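Local coordinates for BlEst2 (Bacillus licheniformis, PDB 6WPX), which is a lipase made in a propeptide form, probably hydrolyses ester bonds, and has a C-terminal domain with autoinhibitory effects, at residues A[32-37]-A[99-104]; A[175-180]-A[444-449]; A[231-236]-A[345-350]; A[316-321]-A[325-330]; A[383-388]-A[463-468]. One frame throughout, in Å; residues are numbered along the deposited sequence.

Contact 1 (A[32-37]-A[99-104]); sequences GYWFAG and AAKLRE
Edge strand 34-36 of the alpha/beta hydrolase sheet meets helix 91-109 here, with Trp34 reaching over to Lys101 and Glu104. The indole N-H makes the polar link. Trp34 NE1 donates to Glu104 OE1 at 2.9 Å, and the bond is nearly straight at 171°. The acceptor lies in the ring plane, at the ring edge. It is approached from the anti side of the carboxylate. The ring and carboxylate planes are turned 47° apart. Trp34 CG stands between its own backbone N and carbonyl carbon (chi1 67°), which turns the indole toward the helix, with its N-H at Glu104. Strand 34-36 pairs antiparallel with strand 80-83, at the end of an otherwise parallel sheet, and the helix packs beside this pair. Trp34 also touches Ala81 and Ile83. Lys101 bends at its second torsion, and its methylenes run past Gly32, in the loop that leads into the strand. Its CE comes within 3.3 Å of Gly32 O. Lys101 CB sits 4.0 Å from Trp34 CD1. Lys101 NZ and Glu104 OE2 form a long salt bridge of 3.9 Å.

Contact 2 (A[175-180]-A[444-449]); sequences AVYSLQ and AGMYSV
Tyr177 and Met446 lie alongside one another, pointing opposite ways, where helix 174-178 meets strand 445-456, an inner strand of the C-terminal antiparallel sheet. The phenol end of Tyr177 lies against the first carbons of Met446. Tyr177 OH is 3.1 Å from Met446 CB, which is tight, and Tyr177 CZ is 3.5 Å from Met446 CG. The ring is extended toward the strand because Tyr177 CG is anti to the backbone N (chi1 -175°).

The Gln180 side chain points at Met446, and the two meet head-on. Met446 is folded at both its second and third torsions, and this brings its methyl to the amide: Met446 CE is 3.5 Å from Gln180 OE1. The amide is held in place from both ends. Gln180 NE2 donates to Tyr177 O at 2.9 Å, in the carbonyl plane and on a lone pair. NE2 also lies over one face of the Tyr177 ring, toward its rim. All three residues are buried, and Gln180 and Met446 both touch Ser470 of strand 462-473. The contact joins the hydrolase part to the C-terminal region, consistent with the autoinhibitory effect of the C-terminal domain. A water bridges the rest of the gap, donating to Gln180 OE1 at 2.6 Å and to Tyr447 O at 2.9 Å.

Contact 3 (A[231-236]-A[345-350]); sequences DGAVTE and TADVFE
A carboxylate oxygen faces a methyl group here: Asp347 OD1 lies 3.3 Å from Ala233 CB. Asp347 CG stands between its backbone N and carbonyl carbon (chi1 58°), which brings the carboxylate toward Ala233. The two segments share no direct hydrogen bond; a water links the carboxylate to the other loop. It donates to Asp347 OD2 at 2.8 Å and to Ala233 O at 2.7 Å. The same OD2 takes a weak bond from Val348 N. Gly232 O is buried and has no partner in the model.

The loop 231-236 is shaped by an Asx turn at Asp231. Its OD1 accepts from Ala233 N at 2.9 Å and from Val234 N at 2.8 Å, so two N-H groups grip one oxygen. The other oxygen, Asp231 OD2, pairs with His254 ND1, and Ala233 touches His254. This pairing resembles the acid-histidine pair of an alpha/beta hydrolase catalytic triad. Within the loop 345-350, which follows strand 341-344, Thr345 OG1 donates to Phe349 O at 2.6 Å. Asp347 also touches Leu153 of helix 152-157.

Contact 4 (A[316-321]-A[325-330]); sequences VHWLSN and GNIKLT
Strands 313-320 and 326-330 run in opposite directions but are too far apart to pair, with CA atoms 7.9 Å apart at Trp318 and Ile327 and 8.8 Å apart at Val316 and Leu329. They lie in the two facing antiparallel sheets of a beta sandwich, and the short connection between them crosses from one sheet to the other. The contact is therefore made by side chains pointing into the core.

Ile327 puts its CD1 methyl over one face of the Trp318 indole. This is a CH-pi contact, with the methyl 3.9 Å from the centroid of the five-membered ring and 24° off its normal. The nearest ring atom is Trp318 CD1, at 3.6 Å from Ile327 CD1. Trp318 reaches across the sandwich because its CG is anti to the backbone N (chi1 -174°). On the neighbouring strand 377-386, Phe379 stacks with the ring, and Glu377 OE1 is hydrogen-bonded to both Ser320 OG and Trp318 NE1, which satisfies the buried indole nitrogen.

The second pair is purely apolar. Phe340 closes on Val316, Ile327 and Leu329. Val316 and Leu329 meet tip to tip, with Val316 CG2 4.1 Å from Leu329 CD2.

Contact 5 (A[383-388]-A[463-468]); sequences VTFDSP and FNRTII
The main interaction is a cation-pi stack of Arg465 on Phe385. The guanidinium lies flat on the ring, with planes only 7° apart and Arg465 CZ 3.6 Å from the ring centroid. NH1 sits over the middle of the ring. Arg465 NH2 extends past it to Phe385 CB, at 3.3 Å. The Arg465 chain bends at its second torsion (chi2 -67°), which lays the group on Phe385. Val383 CG1 covers the opposite face of the ring, toward its rim.

Polar partners on its own strand and outside the two segments set the rotation of the guanidinium. Arg465 NH1 donates to Asn464 O at 3.2 Å, close to straight at 173°, and the acceptor lies in the guanidinium plane. Outside the segments, Arg465 NH2 pairs in a salt bridge with Glu308 OE2, which is also hydrogen-bonded to Ser387 OG. This probably lowers the cost of burying the charge. The stack joins two sheets: Phe385 is on strand 377-386 of the beta sandwich, and Arg465 is on strand 462-473 of the last sheet.

Across the segments the remaining contacts are van der Waals touches. Ser387 CB lies at the guanidinium edge, 3.9 Å from Arg465 NH2. Asn464 ND2 is 4.0 Å from Phe385 CZ. Beyond the segments, Ser387 OG caps Leu389 N at the start of helix 389-397, and Asn464 OD1 takes a hydrogen bond from Ala306 N.

How the contacts relate
Contact 1 lies in the alpha/beta hydrolase part, and its segments both precede those of the others. Contacts 4 and 5 are on the opposite side of the chain's centre from it, with centres 44 and 46 Å away. Contacts 2 and 3 lie between and join the hydrolase part to the C-terminal sheets. They touch through Val176 and Val348. Contact 4 falls within the span between the segments of contact 3, which lies within that of contact 2. Contact 3 touches contact 4 at Leu319. Contacts 4 and 5 share a sheet through strands 313-320 and 377-386. Contacts 2 and 5 alternate along the chain and share the last sheet. Contacts 2 and 3 thus form adjoining points where C-terminal elements meet the hydrolase, while contact 5 ties C-terminal sheets together.

Contact 1 (A[32-37]-A[99-104])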
# COMPACT_ATOMS: atom_id res chain seq x y z
N GLY A 32 0.48 23.68 -2.86
CA GLY A 32 1.23 24.84 -2.37
C GLY A 32 0.43 25.68 -1.40
O GLY A 32 1.01 26.37 -0.55
N TYR A 33 -0.90 25.62 -1.50
CA TYR A 33 -1.76 26.41 -0.61
C TYR A 33 -1.78 25.84 0.80
O TYR A 33 -1.81 24.62 0.99
CB TYR A 33 -3.18 26.52 -1.19
CG TYR A 33 -4.26 26.96 -0.23
CD1 TYR A 33 -4.42 28.31 0.10
CD2 TYR A 33 -5.18 26.06 0.27
CE1 TYR A 33 -5.43 28.73 0.97
CE2 TYR A 33 -6.21 26.46 1.12
CZ TYR A 33 -6.33 27.80 1.46
OH TYR A 33 -7.35 28.22 2.29
N TRP A 34 -1.72 26.74 1.79
CA TRP A 34 -1.84 26.36 3.20
C TRP A 34 -2.59 27.44 3.94
O TRP A 34 -2.62 28.58 3.50
CB TRP A 34 -0.47 26.08 3.84
CG TRP A 34 0.41 27.29 3.98
CD1 TRP A 34 1.32 27.75 3.07
CD2 TRP A 34 0.47 28.19 5.10
NE1 TRP A 34 1.99 28.84 3.59
CE2 TRP A 34 1.47 29.14 4.82
CE3 TRP A 34 -0.20 28.25 6.34
CZ2 TRP A 34 1.77 30.19 5.71
CZ3 TRP A 34 0.13 29.26 7.24
CH2 TRP A 34 1.08 30.23 6.90
N PHE A 35 -3.22 27.07 5.07
CA PHE A 35 -3.95 28.04 5.88
C PHE A 35 -3.86 27.63 7.33
O PHE A 35 -3.72 26.45 7.63
CB PHE A 35 -5.43 28.13 5.42
CG PHE A 35 -6.21 26.84 5.58
CD1 PHE A 35 -6.19 25.86 4.59
CD2 PHE A 35 -7.01 26.62 6.70
CE1 PHE A 35 -6.91 24.67 4.74
CE2 PHE A 35 -7.73 25.43 6.85
CZ PHE A 35 -7.68 24.47 5.86
N ALA A 36 -4.01 28.60 8.23
CA ALA A 36 -3.99 28.35 9.65
C ALA A 36 -5.40 28.02 10.15
O ALA A 36 -6.38 28.57 9.64
CB ALA A 36 -3.45 29.56 10.39
N GLY A 37 -5.49 27.13 11.13
CA GLY A 37 -6.74 26.82 11.81
C GLY A 37 -7.06 27.98 12.74
O GLY A 37 -6.28 28.94 12.82
N ALA A 99 8.87 21.71 2.21
CA ALA A 99 10.02 22.42 2.79
C ALA A 99 9.93 23.93 2.57
O ALA A 99 10.18 24.70 3.50
CB ALA A 99 11.31 21.88 2.22
N ALA A 100 9.56 24.35 1.33
CA ALA A 100 9.41 25.76 0.96
C ALA A 100 8.30 26.42 1.78
O ALA A 100 8.51 27.51 2.32
CB ALA A 100 9.14 25.88 -0.53
N LYS A 101 7.14 25.74 1.94
CA LYS A 101 6.01 26.29 2.70
C LYS A 101 6.24 26.25 4.19
O LYS A 101 5.74 27.13 4.88
CB LYS A 101 4.67 25.64 2.31
CG LYS A 101 4.36 25.62 0.79
CD LYS A 101 4.29 27.02 0.15
CE LYS A 101 4.11 26.96 -1.35
NZ LYS A 101 3.93 28.32 -1.89
N LEU A 102 7.02 25.26 4.70
CA LEU A 102 7.32 25.18 6.13
C LEU A 102 8.12 26.41 6.58
O LEU A 102 7.94 26.86 7.69
CB LEU A 102 8.03 23.88 6.51
CG LEU A 102 7.17 22.61 6.52
CD1 LEU A 102 8.05 21.37 6.65
CD2 LEU A 102 6.13 22.65 7.64
N ARG A 103 8.91 26.99 5.68
CA ARG A 103 9.63 28.23 5.98
C ARG A 103 8.59 29.35 6.24
O ARG A 103 8.74 30.08 7.21
CB ARG A 103 10.58 28.59 4.82
CG ARG A 103 11.41 29.82 5.16
CD ARG A 103 12.33 30.28 4.07
NE ARG A 103 12.99 31.54 4.44
CZ ARG A 103 14.07 31.64 5.22
NH1 ARG A 103 14.61 30.56 5.77
NH2 ARG A 103 14.59 32.84 5.49
N GLU A 104 7.55 29.46 5.38
CA GLU A 104 6.46 30.45 5.52
C GLU A 104 5.63 30.16 6.78
O GLU A 104 5.23 31.09 7.48
CB GLU A 104 5.52 30.42 4.31
CG GLU A 104 6.16 30.69 2.96
CD GLU A 104 5.20 30.59 1.79
OE1 GLU A 104 4.00 30.31 2.01
OE2 GLU A 104 5.66 30.76 0.64

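Contact 2 (A[175-180]-A[444-449])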
# COMPACT_ATOMS: atom_id res chain seq x y z
N ALA A 175 3.22 9.72 -7.75
CA ALA A 175 2.95 9.45 -6.33
C ALA A 175 2.80 7.99 -6.05
O ALA A 175 3.53 7.48 -5.21
CB ALA A 175 1.75 10.24 -5.82
N VAL A 176 1.92 7.28 -6.79
CA VAL A 176 1.70 5.83 -6.64
C VAL A 176 2.98 5.04 -6.94
O VAL A 176 3.32 4.11 -6.22
CB VAL A 176 0.47 5.31 -7.46
CG1 VAL A 176 0.21 3.82 -7.18
CG2 VAL A 176 -0.79 6.13 -7.14
N TYR A 177 3.69 5.43 -8.01
CA TYR A 177 4.96 4.86 -8.44
C TYR A 177 5.97 4.91 -7.30
O TYR A 177 6.69 3.94 -7.09
CB TYR A 177 5.51 5.70 -9.60
CG TYR A 177 6.78 5.17 -10.22
CD1 TYR A 177 8.03 5.60 -9.79
CD2 TYR A 177 6.72 4.30 -11.31
CE1 TYR A 177 9.20 5.16 -10.42
CE2 TYR A 177 7.88 3.85 -11.93
CZ TYR A 177 9.11 4.29 -11.50
OH TYR A 177 10.21 3.83 -12.17
N SER A 178 6.06 6.08 -6.60
CA SER A 178 7.02 6.28 -5.51
C SER A 178 6.68 5.43 -4.28
O SER A 178 7.52 5.30 -3.40
CB SER A 178 7.14 7.75 -5.13
OG SER A 178 6.02 8.23 -4.41
N LEU A 179 5.47 4.85 -4.22
CA LEU A 179 5.01 4.01 -3.12
C LEU A 179 5.36 2.52 -3.28
O LEU A 179 5.16 1.75 -2.33
CB LEU A 179 3.50 4.20 -2.88
CG LEU A 179 3.08 5.60 -2.38
CD1 LEU A 179 1.59 5.70 -2.33
CD2 LEU A 179 3.67 5.88 -1.01
N GLN A 180 5.88 2.11 -4.45
CA GLN A 180 6.30 0.71 -4.65
C GLN A 180 7.36 0.36 -3.59
O GLN A 180 8.18 1.22 -3.24
CB GLN A 180 6.89 0.50 -6.05
CG GLN A 180 5.83 0.62 -7.13
CD GLN A 180 6.44 0.61 -8.50
OE1 GLN A 180 6.52 -0.43 -9.17
NE2 GLN A 180 6.85 1.79 -8.96
N ALA A 444 19.24 -0.19 -14.81
CA ALA A 444 18.65 0.69 -13.81
C ALA A 444 17.12 0.84 -14.07
O ALA A 444 16.67 0.69 -15.21
CB ALA A 444 19.33 2.04 -13.83
N GLY A 445 16.35 1.05 -13.00
CA GLY A 445 14.90 1.25 -13.05
C GLY A 445 14.06 0.50 -12.03
O GLY A 445 14.58 -0.28 -11.22
N MET A 446 12.74 0.72 -12.08
CA MET A 446 11.76 0.06 -11.19
C MET A 446 11.27 -1.17 -11.91
O MET A 446 10.73 -1.07 -13.01
CB MET A 446 10.53 0.95 -10.94
CG MET A 446 10.50 1.68 -9.64
SD MET A 446 11.00 0.80 -8.15
CE MET A 446 9.83 -0.44 -8.03
N TYR A 447 11.41 -2.33 -11.28
CA TYR A 447 10.95 -3.58 -11.85
C TYR A 447 9.73 -4.08 -11.12
O TYR A 447 9.64 -3.99 -9.89
CB TYR A 447 12.02 -4.67 -11.69
CG TYR A 447 13.23 -4.49 -12.56
CD1 TYR A 447 14.25 -3.61 -12.20
CD2 TYR A 447 13.39 -5.24 -13.72
CE1 TYR A 447 15.38 -3.46 -13.00
CE2 TYR A 447 14.53 -5.12 -14.51
CZ TYR A 447 15.53 -4.24 -14.14
OH TYR A 447 16.65 -4.10 -14.92
N SER A 448 8.83 -4.67 -11.86
CA SER A 448 7.74 -5.40 -11.27
C SER A 448 7.81 -6.78 -11.92
O SER A 448 7.81 -6.87 -13.13
CB SER A 448 6.39 -4.74 -11.51
OG SER A 448 5.46 -5.63 -10.93
N VAL A 449 7.98 -7.83 -11.11
CA VAL A 449 8.09 -9.18 -11.62
C VAL A 449 6.94 -10.00 -11.10
O VAL A 449 6.71 -10.05 -9.91
CB VAL A 449 9.47 -9.83 -11.34
CG1 VAL A 449 9.60 -11.15 -12.08
CG2 VAL A 449 10.61 -8.89 -11.73
O HOH W 1 7.42 -2.77 -8.45

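Contact 3 (A[231-236]-A[345-350])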
# COMPACT_ATOMS: atom_id res chain seq x y z
N ASP A 231 -3.96 -1.93 7.98
CA ASP A 231 -5.13 -1.08 8.19
C ASP A 231 -6.02 -1.02 6.91
O ASP A 231 -6.82 -0.10 6.77
CB ASP A 231 -4.70 0.33 8.62
CG ASP A 231 -3.98 1.14 7.54
OD1 ASP A 231 -3.84 0.64 6.40
OD2 ASP A 231 -3.60 2.28 7.82
N GLY A 232 -5.82 -1.98 5.99
CA GLY A 232 -6.55 -2.00 4.72
C GLY A 232 -5.76 -1.36 3.59
O GLY A 232 -6.06 -1.60 2.42
N ALA A 233 -4.72 -0.57 3.92
CA ALA A 233 -3.91 0.07 2.88
C ALA A 233 -2.43 -0.06 3.14
O ALA A 233 -1.66 0.00 2.20
CB ALA A 233 -4.28 1.55 2.77
N VAL A 234 -2.03 -0.16 4.41
CA VAL A 234 -0.61 -0.20 4.77
C VAL A 234 -0.44 -1.26 5.83
O VAL A 234 -1.25 -1.32 6.75
CB VAL A 234 -0.10 1.20 5.27
CG1 VAL A 234 1.40 1.16 5.57
CG2 VAL A 234 -0.42 2.33 4.29
N THR A 235 0.63 -2.07 5.73
CA THR A 235 0.92 -3.08 6.77
C THR A 235 1.59 -2.41 7.96
O THR A 235 2.31 -1.43 7.79
CB THR A 235 1.76 -4.23 6.24
OG1 THR A 235 3.06 -3.73 5.95
CG2 THR A 235 1.12 -4.92 5.01
N GLU A 236 1.36 -2.94 9.17
CA GLU A 236 1.94 -2.37 10.38
C GLU A 236 3.48 -2.30 10.23
O GLU A 236 4.09 -1.28 10.55
CB GLU A 236 1.51 -3.20 11.61
CG GLU A 236 2.20 -2.80 12.90
CD GLU A 236 3.54 -3.43 13.20
OE1 GLU A 236 4.31 -2.86 13.99
OE2 GLU A 236 3.84 -4.50 12.62
N THR A 345 -12.99 0.73 -4.70
CA THR A 345 -11.62 0.43 -4.28
C THR A 345 -11.08 1.72 -3.65
O THR A 345 -11.72 2.76 -3.78
CB THR A 345 -10.77 -0.16 -5.40
OG1 THR A 345 -11.02 0.58 -6.58
CG2 THR A 345 -11.08 -1.62 -5.65
N ALA A 346 -9.96 1.66 -2.97
CA ALA A 346 -9.51 2.87 -2.27
C ALA A 346 -8.02 3.09 -2.50
O ALA A 346 -7.39 2.24 -3.10
CB ALA A 346 -9.80 2.69 -0.82
N ASP A 347 -7.50 4.22 -2.01
CA ASP A 347 -6.06 4.57 -2.07
C ASP A 347 -5.50 4.36 -3.48
O ASP A 347 -6.00 4.95 -4.43
CB ASP A 347 -5.24 3.98 -0.90
CG ASP A 347 -5.22 2.46 -0.66
OD1 ASP A 347 -6.12 1.94 0.01
OD2 ASP A 347 -4.27 1.80 -1.14
N VAL A 348 -4.46 3.55 -3.56
CA VAL A 348 -3.75 3.14 -4.80
C VAL A 348 -4.76 2.75 -5.88
O VAL A 348 -4.48 3.07 -7.01
CB VAL A 348 -2.77 2.03 -4.43
CG1 VAL A 348 -2.35 1.22 -5.63
CG2 VAL A 348 -1.59 2.61 -3.69
N PHE A 349 -5.86 2.08 -5.52
CA PHE A 349 -6.83 1.70 -6.54
C PHE A 349 -8.08 2.62 -6.53
O PHE A 349 -9.10 2.25 -7.11
CB PHE A 349 -7.23 0.21 -6.39
CG PHE A 349 -6.17 -0.78 -6.84
CD1 PHE A 349 -5.22 -1.25 -5.95
CD2 PHE A 349 -6.14 -1.23 -8.15
CE1 PHE A 349 -4.24 -2.16 -6.38
CE2 PHE A 349 -5.15 -2.14 -8.57
CZ PHE A 349 -4.22 -2.61 -7.68
N GLU A 350 -7.99 3.82 -5.94
CA GLU A 350 -9.10 4.78 -5.95
C GLU A 350 -9.67 4.95 -7.39
O GLU A 350 -8.90 5.04 -8.36
CB GLU A 350 -8.65 6.14 -5.41
CG GLU A 350 -9.73 7.20 -5.33
CD GLU A 350 -9.31 8.41 -4.53
OE1 GLU A 350 -9.71 8.48 -3.34
OE2 GLU A 350 -8.52 9.23 -5.04
O HOH W 2 -1.65 1.17 -0.27

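Contact 4 (A[316-321]-A[325-330])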
# COMPACT_ATOMS: atom_id res chain seq x y z
N VAL A 316 -12.19 -14.03 -2.89
CA VAL A 316 -12.26 -13.96 -4.35
C VAL A 316 -12.68 -12.55 -4.72
O VAL A 316 -13.69 -12.06 -4.24
CB VAL A 316 -13.25 -15.04 -4.90
CG1 VAL A 316 -13.26 -15.08 -6.42
CG2 VAL A 316 -12.93 -16.42 -4.34
N HIS A 317 -11.85 -11.89 -5.52
CA HIS A 317 -12.07 -10.50 -5.88
C HIS A 317 -12.01 -10.27 -7.36
O HIS A 317 -11.04 -10.67 -8.00
CB HIS A 317 -11.02 -9.61 -5.19
CG HIS A 317 -10.85 -9.93 -3.75
ND1 HIS A 317 -11.63 -9.33 -2.79
CD2 HIS A 317 -10.03 -10.83 -3.16
CE1 HIS A 317 -11.28 -9.89 -1.64
NE2 HIS A 317 -10.32 -10.79 -1.82
N TRP A 318 -13.00 -9.56 -7.89
CA TRP A 318 -12.98 -9.15 -9.29
C TRP A 318 -12.96 -7.62 -9.27
O TRP A 318 -13.98 -6.98 -8.98
CB TRP A 318 -14.18 -9.70 -10.07
CG TRP A 318 -14.12 -9.40 -11.55
CD1 TRP A 318 -14.55 -8.27 -12.18
CD2 TRP A 318 -13.59 -10.26 -12.58
NE1 TRP A 318 -14.33 -8.37 -13.54
CE2 TRP A 318 -13.73 -9.58 -13.81
CE3 TRP A 318 -12.97 -11.53 -12.57
CZ2 TRP A 318 -13.34 -10.14 -15.03
CZ3 TRP A 318 -12.54 -12.07 -13.78
CH2 TRP A 318 -12.76 -11.40 -14.99
N LEU A 319 -11.79 -7.03 -9.50
CA LEU A 319 -11.64 -5.56 -9.55
C LEU A 319 -11.93 -5.12 -10.95
O LEU A 319 -11.47 -5.77 -11.89
CB LEU A 319 -10.23 -5.10 -9.15
CG LEU A 319 -9.84 -5.23 -7.67
CD1 LEU A 319 -9.41 -6.67 -7.34
CD2 LEU A 319 -8.74 -4.26 -7.35
N SER A 320 -12.72 -4.06 -11.10
CA SER A 320 -13.14 -3.54 -12.40
C SER A 320 -13.23 -2.01 -12.36
O SER A 320 -13.27 -1.42 -11.29
CB SER A 320 -14.51 -4.11 -12.77
OG SER A 320 -14.97 -3.62 -14.02
N ASN A 321 -13.27 -1.37 -13.53
CA ASN A 321 -13.44 0.07 -13.61
C ASN A 321 -14.94 0.42 -13.50
O ASN A 321 -15.28 1.60 -13.36
CB ASN A 321 -12.83 0.64 -14.90
CG ASN A 321 -13.34 0.00 -16.15
OD1 ASN A 321 -13.18 -1.19 -16.38
ND2 ASN A 321 -13.89 0.82 -17.03
N GLY A 325 -21.05 -4.99 -13.72
CA GLY A 325 -20.78 -6.35 -14.21
C GLY A 325 -21.44 -7.44 -13.40
O GLY A 325 -21.62 -7.29 -12.19
N ASN A 326 -21.85 -8.54 -14.05
CA ASN A 326 -22.46 -9.67 -13.35
C ASN A 326 -21.39 -10.72 -13.08
O ASN A 326 -20.77 -11.24 -14.02
CB ASN A 326 -23.65 -10.26 -14.13
CG ASN A 326 -24.84 -9.32 -14.24
OD1 ASN A 326 -25.16 -8.56 -13.32
ND2 ASN A 326 -25.51 -9.37 -15.38
N ILE A 327 -21.13 -10.99 -11.80
CA ILE A 327 -20.11 -11.95 -11.35
C ILE A 327 -20.75 -13.26 -10.92
O ILE A 327 -21.68 -13.27 -10.13
CB ILE A 327 -19.20 -11.36 -10.25
CG1 ILE A 327 -18.64 -9.95 -10.61
CG2 ILE A 327 -18.08 -12.33 -9.83
CD1 ILE A 327 -17.83 -9.82 -11.92
N LYS A 328 -20.21 -14.36 -11.43
CA LYS A 328 -20.64 -15.69 -11.08
C LYS A 328 -19.42 -16.54 -10.80
O LYS A 328 -18.51 -16.62 -11.61
CB LYS A 328 -21.51 -16.29 -12.20
N LEU A 329 -19.38 -17.13 -9.62
CA LEU A 329 -18.30 -18.04 -9.23
C LEU A 329 -18.87 -19.45 -9.22
O LEU A 329 -19.90 -19.69 -8.64
CB LEU A 329 -17.73 -17.66 -7.86
CG LEU A 329 -16.60 -18.53 -7.32
CD1 LEU A 329 -15.34 -18.42 -8.16
CD2 LEU A 329 -16.30 -18.16 -5.89
N THR A 330 -18.24 -20.33 -9.98
CA THR A 330 -18.69 -21.72 -10.11
C THR A 330 -17.67 -22.62 -9.43
O THR A 330 -16.50 -22.44 -9.66
CB THR A 330 -18.88 -22.10 -11.58
OG1 THR A 330 -19.85 -21.20 -12.09
CG2 THR A 330 -19.37 -23.51 -11.76

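Contact 5 (A[383-388]-A[463-468])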
# COMPACT_ATOMS: atom_id res chain seq x y z
N VAL A 383 -7.39 -14.00 -6.04
CA VAL A 383 -7.84 -14.99 -5.06
C VAL A 383 -6.79 -15.01 -3.95
O VAL A 383 -5.60 -15.11 -4.24
CB VAL A 383 -8.04 -16.41 -5.67
CG1 VAL A 383 -8.53 -17.40 -4.61
CG2 VAL A 383 -9.03 -16.36 -6.82
N THR A 384 -7.23 -14.95 -2.69
CA THR A 384 -6.28 -15.13 -1.59
C THR A 384 -6.63 -16.48 -0.98
O THR A 384 -7.78 -16.90 -1.07
CB THR A 384 -6.26 -13.98 -0.56
OG1 THR A 384 -7.38 -14.15 0.30
CG2 THR A 384 -6.25 -12.59 -1.21
N PHE A 385 -5.65 -17.16 -0.41
CA PHE A 385 -5.84 -18.48 0.18
C PHE A 385 -5.36 -18.52 1.60
O PHE A 385 -4.24 -18.06 1.91
CB PHE A 385 -5.05 -19.55 -0.59
CG PHE A 385 -5.35 -19.67 -2.07
CD1 PHE A 385 -4.80 -18.75 -2.98
CD2 PHE A 385 -6.13 -20.71 -2.56
CE1 PHE A 385 -5.08 -18.85 -4.34
CE2 PHE A 385 -6.41 -20.81 -3.93
CZ PHE A 385 -5.87 -19.89 -4.81
N ASP A 386 -6.19 -19.10 2.46
CA ASP A 386 -5.82 -19.37 3.84
C ASP A 386 -5.58 -20.91 3.78
O ASP A 386 -6.51 -21.70 3.79
CB ASP A 386 -6.94 -19.00 4.83
CG ASP A 386 -6.57 -19.28 6.28
OD1 ASP A 386 -5.49 -19.87 6.52
OD2 ASP A 386 -7.32 -18.86 7.18
N SER A 387 -4.32 -21.29 3.58
CA SER A 387 -3.97 -22.70 3.36
C SER A 387 -2.57 -23.02 3.88
O SER A 387 -1.66 -22.18 3.76
CB SER A 387 -4.04 -23.01 1.86
OG SER A 387 -3.52 -24.28 1.48
N PRO A 388 -2.34 -24.25 4.39
CA PRO A 388 -0.98 -24.61 4.85
C PRO A 388 0.02 -24.71 3.69
O PRO A 388 1.21 -24.82 3.95
CB PRO A 388 -1.19 -25.99 5.51
CG PRO A 388 -2.67 -26.10 5.73
CD PRO A 388 -3.28 -25.36 4.60
N PHE A 463 -2.40 -26.89 -7.74
CA PHE A 463 -2.39 -25.57 -7.06
C PHE A 463 -1.89 -24.53 -8.06
O PHE A 463 -1.29 -24.88 -9.05
CB PHE A 463 -1.48 -25.56 -5.83
CG PHE A 463 -0.00 -25.50 -6.11
CD1 PHE A 463 0.64 -24.30 -6.32
CD2 PHE A 463 0.76 -26.65 -6.17
CE1 PHE A 463 1.99 -24.25 -6.58
CE2 PHE A 463 2.11 -26.60 -6.45
CZ PHE A 463 2.72 -25.40 -6.66
N ASN A 464 -2.14 -23.27 -7.72
CA ASN A 464 -1.72 -22.09 -8.51
C ASN A 464 -1.50 -20.90 -7.55
O ASN A 464 -2.34 -20.70 -6.71
CB ASN A 464 -2.60 -21.82 -9.73
CG ASN A 464 -4.09 -21.76 -9.46
OD1 ASN A 464 -4.89 -22.04 -10.33
ND2 ASN A 464 -4.46 -21.36 -8.27
N ARG A 465 -0.39 -20.20 -7.69
CA ARG A 465 -0.12 -18.95 -6.95
C ARG A 465 0.62 -18.00 -7.88
O ARG A 465 1.26 -18.46 -8.80
CB ARG A 465 0.67 -19.13 -5.65
CG ARG A 465 -0.02 -19.97 -4.59
CD ARG A 465 -1.26 -19.38 -3.98
NE ARG A 465 -1.63 -20.00 -2.73
CZ ARG A 465 -2.32 -21.12 -2.61
NH1 ARG A 465 -2.74 -21.76 -3.68
NH2 ARG A 465 -2.59 -21.58 -1.41
N THR A 466 0.53 -16.72 -7.58
CA THR A 466 1.17 -15.65 -8.32
C THR A 466 1.95 -14.81 -7.34
O THR A 466 1.38 -14.25 -6.40
CB THR A 466 0.14 -14.79 -9.04
OG1 THR A 466 -0.84 -15.61 -9.68
CG2 THR A 466 0.78 -13.87 -10.06
N ILE A 467 3.27 -14.73 -7.54
CA ILE A 467 4.16 -13.96 -6.68
C ILE A 467 4.52 -12.70 -7.42
O ILE A 467 4.90 -12.76 -8.58
CB ILE A 467 5.42 -14.78 -6.29
CG1 ILE A 467 5.00 -16.09 -5.56
CG2 ILE A 467 6.44 -13.93 -5.45
CD1 ILE A 467 6.10 -17.05 -5.25
N ILE A 468 4.39 -11.55 -6.74
CA ILE A 468 4.77 -10.25 -7.28
C ILE A 468 5.98 -9.72 -6.51
O ILE A 468 5.94 -9.61 -5.29
CB ILE A 468 3.59 -9.25 -7.29
CG1 ILE A 468 2.52 -9.70 -8.30
CG2 ILE A 468 4.09 -7.79 -7.57
CD1 ILE A 468 1.28 -8.98 -8.19